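Local coordinates for protein mannitol dehydrogenase (Pseudomonas fluorescens, PDB 1M2W) that binds NAD and D-mannitol and probably catalyses the NAD-dependent interconversion of D-mannitol and D-fructose, at residues 25-30 with 122-127; 41-46 with 58-63; 293-298 with 352-357. One frame throughout, in Å; residues are numbered along the deposited sequence.

Contact 1 of 3, residues 25-30 with 122-127; sequences TRQGIA and PEIRIV
Gln27 to Ala30 and Glu123 to Val127 run the same way, their end-to-end lines 24° apart, and pair as parallel strands through Ile29 with Ile126 and Ala30 with Val127. Ala30 N donates to Ile126 O at 3.1 Å and a nearly straight 166°. Earlier in both segments, Gly28 O takes Arg125 N at 2.9 Å and Ile126 N in a longer, weak bond, so one carbonyl serves two successive amides where the second strand begins. Gly28 CA also makes a CH...O contact of 3.2 Å with Glu123 O. That same Glu123 carbonyl is gripped side-on by its near neighbour Arg125: NE, at 2.8 Å, comes from above the carbonyl plane, while NH2 lies in that plane on a lone pair. Glu123 O lies in the guanidinium plane, and NH2 comes so close to Gly28 that a beta carbon there would collide with it; Asp57 holds NH1 by a salt bridge.

This pairing is the central step of a Rossmann sheet, in which the first strand, 27-32, has 59-64 along one edge and 126-129, the start of the sheet's other half, along the other.

On one face Ile29 and Ile126 stand side by side, Ile29 CG1 lying 4.2 Å from Ile126 CB. Ala30 and Val127 point to the other face, both against Leu119 of helix 112-119. Ile124 joins them there: with chi2 at -60° its chain folds back, bringing CD1 to 3.9 Å from Gln27 CB, while CG2 meets the Ala30 methyl at 3.9 Å. The amide of Gln27 turns to Lys118 and Ser103.

Contact 2 of 3, residues 41-46 with 58-63; sequences HQAYYT and WSICGV
Ile60 and Thr46 bury the most surface where helix 42-46 lies over strand 59-63, and Trp58 comes third. The two axes run nearly antiparallel, 156° apart, with a closest approach of 9.4 Å, and no hydrogen bond links them; the contact is packing by a few methyl groups. Ile60 points from the strand toward the helix with its chain extended (chi2 156°), which carries CD1 far enough to rest on the backbone of Ala43, 3.7 Å from Ala43 CA, and to touch the Ala43 methyl as well. Ile60 CD1 also lies near Thr46 OG1, so the end of one isoleucine fills the dip between residues one helical turn apart. His38 and His31 border the isoleucine elsewhere.

Thr46 divides its two branches between two tasks. OG1 turns back to Gln42 O at 2.8 Å, and Thr46 N reaches that carbonyl at 3.1 Å from the opposite face of its plane; Trp277 NE1 is a further partner of the hydroxyl. A chi1 of -58° sets OG1 beside the backbone N and anti to the carbonyl carbon, which puts CG2 anti to N. With OG1 engaged by Gln42 O and Trp277, CG2 is the branch presented to the strand, and it sits 3.4 Å from Trp58 O. That buried oxygen has no hydrogen-bond partner in the model; the Thr46 methyl packs against it. The indole of Trp58 leads off from the helix and makes a cation-pi contact with Arg125.

Strand 27-32, helices 36-40 and 42-51, and strand 59-64 form the first beta-alpha-beta crossover of the Rossmann fold, the unit that binds NAD(+) through Gly36 and Phe37 at the start of helix 36-40.

Contact 3 of 3, residues 293-298 with 352-357; sequences EMKIGL and TDYKQT. With MTL (D-mannitol), chain D.
Lys295 belongs to the mannitol site, and behind it Met294 and Lys295 of helix 289-313 pack on Tyr354 of helix 351-362. Lys295 NZ donates to mannitol O2 at 2.8 Å, on the carbon a mannitol 2-dehydrogenase would be expected to oxidise; Asn300 OD1 and Val229 O also hydrogen-bond this nitrogen, fixing where the donor points, and Asp230 and His303 are further ligands of the mannitol. The lysine chain bends at chi2 (-97°), which brings NZ to the sugar alcohol. Tyr354 OH abuts the root of that chain, 3.3 Å from Lys295 CG, a contact of oxygen with carbon and not a bond.

In this largely helical C-terminal domain the two segments cross at -41°, with axes 11.5 Å apart, and the tyrosine spans the interval. Its ring carbon CG is anti to the backbone N (chi1 -175°), which extends the ring across to Met294. A Met-aromatic contact follows: the selenium of Met294, a selenomethionine, stands over the middle of the ring, 3.8 Å from the Tyr354 centroid, and CE curls over the same face to 3.6 Å from Tyr354 CZ. Leu298 CD1 comes in at the ring's edge instead, 3.9 Å from Tyr354 CD2. With an alanine in place of Tyr354, Met294 would probably lose the aromatic face it lies on, and Lys295 CB and CG the hydroxyl packed against them. Leu298 CD1 also touches Lys355 CG at 4.0 Å, while the amine of that lysine is engaged by Asp336 in a salt bridge.

In the fold
Contacts 1 and 2 share one sheet: strands 27-32 and 59-64 are neighbours, joined by probable hydrogen bonds between Ile29 O and Cys61 N at 2.8 Å and between Gly28 N and Ser59 O at 2.9 Å. The centres of the two contacts are about 10 Å apart, and along the chain contact 2 is nested within the loop that contact 1 closes. Contact 3 follows later, in the C-terminal domain, its centre about 27 Å from that of contact 2 and 34 Å from that of contact 1. The bound NAD lies nearest contact 3: about 4 Å from the side chain of Lys295, 7 Å from that of Gln42 and 10 Å from that of Val127. Mannitol, hydrogen-bonded in contact 3, is about 10 Å from the Gln42 side chain.

Contact 1 of 3, residues 25-30 with 122-127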
loop_
_atom_site.group_PDB
_atom_site.type_symbol
_atom_site.label_atom_id
_atom_site.label_comp_id
_atom_site.label_asym_id
_atom_site.label_seq_id
_atom_site.Cartn_x
_atom_site.Cartn_y
_atom_site.Cartn_z
ATOM N N THR A 25 -3.652 1.720 28.528
ATOM C CA THR A 25 -4.140 1.084 27.300
ATOM C C THR A 25 -3.988 -0.435 27.306
ATOM O O THR A 25 -3.081 -0.969 27.957
ATOM C CB THR A 25 -3.389 1.620 26.058
ATOM O OG1 THR A 25 -1.995 1.284 26.144
ATOM C CG2 THR A 25 -3.570 3.118 25.939
ATOM N N ARG A 26 -4.881 -1.127 26.603
ATOM C CA ARG A 26 -4.781 -2.580 26.469
ATOM C C ARG A 26 -4.912 -2.891 24.987
ATOM O O ARG A 26 -5.527 -2.114 24.249
ATOM C CB ARG A 26 -5.877 -3.275 27.258
ATOM C CG ARG A 26 -5.737 -3.002 28.750
ATOM C CD ARG A 26 -4.385 -3.510 29.263
ATOM N NE ARG A 26 -4.267 -3.362 30.718
ATOM C CZ ARG A 26 -3.797 -2.283 31.346
ATOM N NH1 ARG A 26 -3.374 -1.228 30.658
ATOM N NH2 ARG A 26 -3.764 -2.254 32.676
ATOM N N GLN A 27 -4.348 -4.016 24.538
ATOM C CA GLN A 27 -4.400 -4.338 23.108
ATOM C C GLN A 27 -5.707 -4.905 22.553
ATOM O O GLN A 27 -6.369 -5.722 23.195
ATOM C CB GLN A 27 -3.268 -5.303 22.753
ATOM C CG GLN A 27 -1.881 -4.713 22.978
ATOM C CD GLN A 27 -0.787 -5.760 22.945
ATOM O OE1 GLN A 27 -1.057 -6.966 22.908
ATOM N NE2 GLN A 27 0.461 -5.305 22.990
ATOM N N GLY A 28 -6.071 -4.483 21.342
ATOM C CA GLY A 28 -7.264 -5.010 20.705
ATOM C C GLY A 28 -7.028 -5.311 19.236
ATOM O O GLY A 28 -7.836 -5.954 18.590
ATOM N N ILE A 29 -5.912 -4.823 18.710
ATOM C CA ILE A 29 -5.604 -5.030 17.290
ATOM C C ILE A 29 -4.215 -5.629 17.143
ATOM O O ILE A 29 -3.278 -5.202 17.840
ATOM C CB ILE A 29 -5.603 -3.655 16.522
ATOM C CG1 ILE A 29 -6.989 -2.993 16.628
ATOM C CG2 ILE A 29 -5.140 -3.822 15.041
ATOM C CD1 ILE A 29 -6.978 -1.529 16.145
ATOM N N ALA A 30 -4.091 -6.633 16.275
ATOM C CA ALA A 30 -2.762 -7.180 15.981
ATOM C C ALA A 30 -2.579 -6.783 14.513
ATOM O O ALA A 30 -3.423 -7.100 13.665
ATOM C CB ALA A 30 -2.727 -8.713 16.120
ATOM N N PRO A 122 -8.180 -13.461 23.452
ATOM C CA PRO A 122 -9.518 -12.888 23.351
ATOM C C PRO A 122 -9.563 -11.380 23.199
ATOM O O PRO A 122 -10.489 -10.877 22.576
ATOM C CB PRO A 122 -10.208 -13.325 24.661
ATOM C CG PRO A 122 -9.380 -14.427 25.158
ATOM C CD PRO A 122 -7.976 -14.133 24.751
ATOM N N GLU A 123 -8.595 -10.662 23.761
ATOM C CA GLU A 123 -8.643 -9.194 23.675
ATOM C C GLU A 123 -8.320 -8.709 22.235
ATOM O O GLU A 123 -8.715 -7.611 21.848
ATOM C CB GLU A 123 -7.673 -8.560 24.676
ATOM C CG GLU A 123 -6.222 -8.887 24.413
ATOM C CD GLU A 123 -5.756 -10.111 25.169
ATOM O OE1 GLU A 123 -6.598 -11.022 25.422
ATOM O OE2 GLU A 123 -4.539 -10.157 25.499
ATOM N N ILE A 124 -7.618 -9.540 21.463
ATOM C CA ILE A 124 -7.312 -9.167 20.069
ATOM C C ILE A 124 -8.598 -9.475 19.289
ATOM O O ILE A 124 -8.996 -10.635 19.176
ATOM C CB ILE A 124 -6.126 -9.992 19.534
ATOM C CG1 ILE A 124 -4.858 -9.621 20.314
ATOM C CG2 ILE A 124 -5.998 -9.790 18.014
ATOM C CD1 ILE A 124 -4.447 -8.083 20.218
ATOM N N ARG A 125 -9.243 -8.427 18.769
ATOM C CA ARG A 125 -10.525 -8.533 18.079
ATOM C C ARG A 125 -10.460 -8.214 16.586
ATOM O O ARG A 125 -11.396 -8.475 15.823
ATOM C CB ARG A 125 -11.537 -7.612 18.805
ATOM C CG ARG A 125 -12.018 -8.175 20.182
ATOM C CD ARG A 125 -12.455 -7.021 21.092
ATOM N NE ARG A 125 -11.259 -6.436 21.697
ATOM C CZ ARG A 125 -11.209 -5.261 22.330
ATOM N NH1 ARG A 125 -12.300 -4.519 22.431
ATOM N NH2 ARG A 125 -10.071 -4.860 22.906
ATOM N N ILE A 126 -9.349 -7.632 16.165
ATOM C CA ILE A 126 -9.165 -7.306 14.745
ATOM C C ILE A 126 -7.735 -7.681 14.364
ATOM O O ILE A 126 -6.806 -7.403 15.114
ATOM C CB ILE A 126 -9.278 -5.786 14.497
ATOM C CG1 ILE A 126 -10.713 -5.297 14.765
ATOM C CG2 ILE A 126 -8.832 -5.449 13.032
ATOM C CD1 ILE A 126 -10.805 -3.749 14.740
ATOM N N VAL A 127 -7.563 -8.387 13.249
ATOM C CA VAL A 127 -6.216 -8.608 12.768
ATOM C C VAL A 127 -6.152 -7.754 11.483
ATOM O O VAL A 127 -6.894 -8.024 10.530
ATOM C CB VAL A 127 -5.945 -10.098 12.439
ATOM C CG1 VAL A 127 -4.592 -10.225 11.703
ATOM C CG2 VAL A 127 -5.869 -10.880 13.736
#

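Contact 2 of 3, residues 41-46 with 58-63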
loop_
_atom_site.group_PDB
_atom_site.type_symbol
_atom_site.label_atom_id
_atom_site.label_comp_id
_atom_site.label_asym_id
_atom_site.label_seq_id
_atom_site.Cartn_x
_atom_site.Cartn_y
_atom_site.Cartn_z
ATOM N N HIS A 41 -1.166 5.822 9.274
ATOM C CA HIS A 41 -2.611 5.777 8.961
ATOM C C HIS A 41 -3.401 5.092 10.054
ATOM O O HIS A 41 -4.012 5.776 10.892
ATOM C CB HIS A 41 -2.781 5.114 7.560
ATOM C CG HIS A 41 -4.186 5.098 7.022
ATOM N ND1 HIS A 41 -5.048 4.039 7.225
ATOM C CD2 HIS A 41 -4.859 5.978 6.234
ATOM C CE1 HIS A 41 -6.183 4.258 6.580
ATOM N NE2 HIS A 41 -6.097 5.432 5.971
ATOM N N GLN A 42 -3.402 3.756 10.114
ATOM C CA GLN A 42 -4.176 3.133 11.172
ATOM C C GLN A 42 -3.724 3.472 12.582
ATOM O O GLN A 42 -4.557 3.675 13.477
ATOM C CB GLN A 42 -4.183 1.584 11.046
ATOM C CG GLN A 42 -4.746 1.103 9.680
ATOM C CD GLN A 42 -3.638 0.883 8.661
ATOM O OE1 GLN A 42 -2.790 -0.118 8.940
ATOM N NE2 GLN A 42 -3.534 1.595 7.628
ATOM N N ALA A 43 -2.418 3.486 12.810
ATOM C CA ALA A 43 -1.937 3.791 14.154
ATOM C C ALA A 43 -2.251 5.247 14.476
ATOM O O ALA A 43 -2.551 5.595 15.611
ATOM C CB ALA A 43 -0.420 3.548 14.252
ATOM N N TYR A 44 -2.162 6.097 13.461
ATOM C CA TYR A 44 -2.438 7.532 13.642
ATOM C C TYR A 44 -3.912 7.775 14.090
ATOM O O TYR A 44 -4.184 8.496 15.054
ATOM C CB TYR A 44 -2.190 8.217 12.315
ATOM C CG TYR A 44 -2.853 9.574 12.206
ATOM C CD1 TYR A 44 -2.333 10.680 12.878
ATOM C CD2 TYR A 44 -4.011 9.725 11.447
ATOM C CE1 TYR A 44 -2.950 11.918 12.788
ATOM C CE2 TYR A 44 -4.645 10.953 11.365
ATOM C CZ TYR A 44 -4.102 12.036 12.033
ATOM O OH TYR A 44 -4.715 13.278 11.913
ATOM N N TYR A 45 -4.854 7.180 13.372
ATOM C CA TYR A 45 -6.272 7.358 13.739
ATOM C C TYR A 45 -6.589 6.733 15.089
ATOM O O TYR A 45 -7.461 7.223 15.833
ATOM C CB TYR A 45 -7.166 6.701 12.687
ATOM C CG TYR A 45 -7.391 7.508 11.426
ATOM C CD1 TYR A 45 -6.889 7.071 10.189
ATOM C CD2 TYR A 45 -8.186 8.675 11.446
ATOM C CE1 TYR A 45 -7.189 7.765 8.996
ATOM C CE2 TYR A 45 -8.494 9.372 10.235
ATOM C CZ TYR A 45 -7.989 8.905 9.034
ATOM O OH TYR A 45 -8.296 9.530 7.835
ATOM N N THR A 46 -5.930 5.614 15.401
ATOM C CA THR A 46 -6.206 4.947 16.677
ATOM C C THR A 46 -5.673 5.822 17.818
ATOM O O THR A 46 -6.353 6.004 18.854
ATOM C CB THR A 46 -5.607 3.530 16.674
ATOM O OG1 THR A 46 -6.182 2.812 15.578
ATOM C CG2 THR A 46 -5.923 2.788 17.983
ATOM N N TRP A 58 -7.951 -0.491 22.549
ATOM C CA TRP A 58 -7.666 -0.844 21.154
ATOM C C TRP A 58 -6.220 -0.581 20.730
ATOM O O TRP A 58 -5.951 -0.205 19.577
ATOM C CB TRP A 58 -8.632 -0.095 20.224
ATOM C CG TRP A 58 -10.035 -0.642 20.298
ATOM C CD1 TRP A 58 -11.101 -0.107 20.983
ATOM C CD2 TRP A 58 -10.513 -1.858 19.692
ATOM N NE1 TRP A 58 -12.222 -0.925 20.839
ATOM C CE2 TRP A 58 -11.888 -2.000 20.053
ATOM C CE3 TRP A 58 -9.914 -2.847 18.884
ATOM C CZ2 TRP A 58 -12.671 -3.084 19.629
ATOM C CZ3 TRP A 58 -10.707 -3.943 18.458
ATOM C CH2 TRP A 58 -12.061 -4.045 18.827
ATOM N N SER A 59 -5.294 -0.745 21.674
ATOM C CA SER A 59 -3.876 -0.574 21.383
ATOM C C SER A 59 -3.478 -1.635 20.325
ATOM O O SER A 59 -4.118 -2.693 20.202
ATOM C CB SER A 59 -3.020 -0.764 22.643
ATOM O OG SER A 59 -1.630 -0.571 22.353
ATOM N N ILE A 60 -2.415 -1.343 19.593
ATOM C CA ILE A 60 -1.962 -2.244 18.533
ATOM C C ILE A 60 -0.722 -3.038 18.915
ATOM O O ILE A 60 0.246 -2.482 19.459
ATOM C CB ILE A 60 -1.603 -1.404 17.265
ATOM C CG1 ILE A 60 -2.854 -0.727 16.717
ATOM C CG2 ILE A 60 -0.942 -2.306 16.179
ATOM C CD1 ILE A 60 -2.549 0.524 15.878
ATOM N N CYS A 61 -0.783 -4.349 18.660
ATOM C CA CYS A 61 0.397 -5.205 18.795
ATOM C C CYS A 61 0.873 -5.417 17.348
ATOM O O CYS A 61 0.168 -6.030 16.550
ATOM C CB CYS A 61 0.051 -6.568 19.366
ATOM S SG CYS A 61 1.566 -7.561 19.689
ATOM N N GLY A 62 2.062 -4.934 17.017
ATOM C CA GLY A 62 2.588 -5.111 15.667
ATOM C C GLY A 62 3.036 -6.558 15.494
ATOM O O GLY A 62 3.323 -7.245 16.484
ATOM N N VAL A 63 3.100 -6.997 14.247
ATOM C CA VAL A 63 3.513 -8.364 13.920
ATOM C C VAL A 63 4.453 -8.295 12.732
ATOM O O VAL A 63 4.111 -7.692 11.723
ATOM C CB VAL A 63 2.297 -9.224 13.520
ATOM C CG1 VAL A 63 2.752 -10.647 13.012
ATOM C CG2 VAL A 63 1.393 -9.391 14.747
#

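Contact 3 of 3, residues 293-298 with 352-357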
loop_
_atom_site.group_PDB
_atom_site.type_symbol
_atom_site.label_atom_id
_atom_site.label_comp_id
_atom_site.label_asym_id
_atom_site.label_seq_id
_atom_site.Cartn_x
_atom_site.Cartn_y
_atom_site.Cartn_z
ATOM N N GLU A 293 -12.411 2.870 -6.536
ATOM C CA GLU A 293 -12.118 3.017 -7.962
ATOM C C GLU A 293 -11.581 4.406 -8.242
ATOM O O GLU A 293 -10.709 4.567 -9.102
ATOM C CB GLU A 293 -13.368 2.773 -8.804
ATOM C CG GLU A 293 -13.876 1.363 -8.593
ATOM C CD GLU A 293 -14.816 0.900 -9.672
ATOM O OE1 GLU A 293 -15.491 1.738 -10.345
ATOM O OE2 GLU A 293 -14.895 -0.337 -9.834
HETATM N N MSE A 294 -12.102 5.386 -7.503
HETATM C CA MSE A 294 -11.669 6.784 -7.663
HETATM C C MSE A 294 -10.207 6.942 -7.231
HETATM O O MSE A 294 -9.338 7.416 -7.990
HETATM C CB MSE A 294 -12.525 7.698 -6.772
HETATM C CG MSE A 294 -12.072 9.186 -6.798
HETATM SE SE MSE A 294 -12.838 10.188 -5.363
HETATM C CE MSE A 294 -11.933 9.294 -3.846
ATOM N N LYS A 295 -9.929 6.567 -5.990
ATOM C CA LYS A 295 -8.575 6.752 -5.469
ATOM C C LYS A 295 -7.519 5.862 -6.114
ATOM O O LYS A 295 -6.419 6.314 -6.475
ATOM C CB LYS A 295 -8.591 6.627 -3.926
ATOM C CG LYS A 295 -7.248 6.990 -3.235
ATOM C CD LYS A 295 -6.477 5.667 -2.967
ATOM C CE LYS A 295 -5.019 5.935 -2.511
ATOM N NZ LYS A 295 -4.393 4.570 -2.102
ATOM N N ILE A 296 -7.811 4.586 -6.292
ATOM C CA ILE A 296 -6.806 3.766 -6.926
ATOM C C ILE A 296 -6.610 4.095 -8.401
ATOM O O ILE A 296 -5.476 4.166 -8.878
ATOM C CB ILE A 296 -7.132 2.243 -6.754
ATOM C CG1 ILE A 296 -7.071 1.899 -5.248
ATOM C CG2 ILE A 296 -6.152 1.409 -7.647
ATOM C CD1 ILE A 296 -7.416 0.420 -4.890
ATOM N N GLY A 297 -7.709 4.328 -9.126
ATOM C CA GLY A 297 -7.582 4.626 -10.535
ATOM C C GLY A 297 -6.899 5.970 -10.804
ATOM O O GLY A 297 -6.080 6.066 -11.710
ATOM N N LEU A 298 -7.240 6.991 -10.024
ATOM C CA LEU A 298 -6.639 8.314 -10.254
ATOM C C LEU A 298 -5.337 8.528 -9.520
ATOM O O LEU A 298 -4.374 8.999 -10.129
ATOM C CB LEU A 298 -7.602 9.426 -9.837
ATOM C CG LEU A 298 -8.890 9.511 -10.669
ATOM C CD1 LEU A 298 -9.864 10.409 -9.896
ATOM C CD2 LEU A 298 -8.646 10.072 -12.094
ATOM N N THR A 352 -13.619 16.796 -10.267
ATOM C CA THR A 352 -12.731 17.828 -10.802
ATOM C C THR A 352 -11.875 18.369 -9.649
ATOM O O THR A 352 -10.673 18.536 -9.807
ATOM C CB THR A 352 -13.538 19.000 -11.455
ATOM O OG1 THR A 352 -14.210 18.513 -12.622
ATOM C CG2 THR A 352 -12.600 20.128 -11.843
ATOM N N ASP A 353 -12.496 18.650 -8.500
ATOM C CA ASP A 353 -11.740 19.167 -7.349
ATOM C C ASP A 353 -10.722 18.126 -6.852
ATOM O O ASP A 353 -9.574 18.445 -6.499
ATOM C CB ASP A 353 -12.675 19.514 -6.183
ATOM C CG ASP A 353 -13.533 20.778 -6.463
ATOM O OD1 ASP A 353 -13.158 21.569 -7.360
ATOM O OD2 ASP A 353 -14.556 20.956 -5.772
ATOM N N TYR A 354 -11.177 16.884 -6.808
ATOM C CA TYR A 354 -10.333 15.794 -6.329
ATOM C C TYR A 354 -9.082 15.642 -7.216
ATOM O O TYR A 354 -7.950 15.524 -6.721
ATOM C CB TYR A 354 -11.138 14.467 -6.335
ATOM C CG TYR A 354 -10.346 13.298 -5.714
ATOM C CD1 TYR A 354 -10.239 13.150 -4.331
ATOM C CD2 TYR A 354 -9.735 12.335 -6.527
ATOM C CE1 TYR A 354 -9.543 12.048 -3.773
ATOM C CE2 TYR A 354 -9.059 11.256 -5.988
ATOM C CZ TYR A 354 -8.969 11.108 -4.638
ATOM O OH TYR A 354 -8.337 10.003 -4.126
ATOM N N LYS A 355 -9.265 15.657 -8.523
ATOM C CA LYS A 355 -8.109 15.509 -9.411
ATOM C C LYS A 355 -7.104 16.617 -9.174
ATOM O O LYS A 355 -5.870 16.401 -9.172
ATOM C CB LYS A 355 -8.549 15.484 -10.875
ATOM C CG LYS A 355 -9.217 14.134 -11.232
ATOM C CD LYS A 355 -9.568 14.080 -12.682
ATOM C CE LYS A 355 -10.868 14.884 -12.928
ATOM N NZ LYS A 355 -11.302 14.682 -14.353
ATOM N N GLN A 356 -7.630 17.822 -8.953
ATOM C CA GLN A 356 -6.721 18.943 -8.706
ATOM C C GLN A 356 -5.986 18.723 -7.389
ATOM O O GLN A 356 -4.807 19.064 -7.265
ATOM C CB GLN A 356 -7.488 20.281 -8.632
ATOM C CG GLN A 356 -6.578 21.529 -8.328
ATOM C CD GLN A 356 -5.445 21.726 -9.346
ATOM O OE1 GLN A 356 -5.679 21.774 -10.569
ATOM N NE2 GLN A 356 -4.203 21.843 -8.852
ATOM N N THR A 357 -6.664 18.179 -6.385
ATOM C CA THR A 357 -5.944 17.966 -5.126
ATOM C C THR A 357 -4.849 16.904 -5.294
ATOM O O THR A 357 -3.865 16.935 -4.558
ATOM C CB THR A 357 -6.840 17.570 -3.926
ATOM O OG1 THR A 357 -7.353 16.229 -4.094
ATOM C CG2 THR A 357 -7.976 18.561 -3.771
HETATM O O1 MTL D . -2.341 6.777 -0.389
HETATM C C1 MTL D . -1.355 6.913 -1.432
HETATM C C2 MTL D . -0.649 5.565 -1.563
HETATM O O2 MTL D . -1.586 4.507 -1.908
HETATM C C3 MTL D . 0.495 5.652 -2.579
HETATM O O3 MTL D . 1.543 6.474 -1.986
HETATM C C4 MTL D . 1.053 4.239 -2.883
HETATM O O4 MTL D . 1.855 3.780 -1.790
HETATM C C5 MTL D . 1.922 4.285 -4.141
HETATM O O5 MTL D . 1.120 4.601 -5.278
HETATM C C6 MTL D . 2.655 2.911 -4.379
HETATM O O6 MTL D . 3.236 2.945 -5.680
#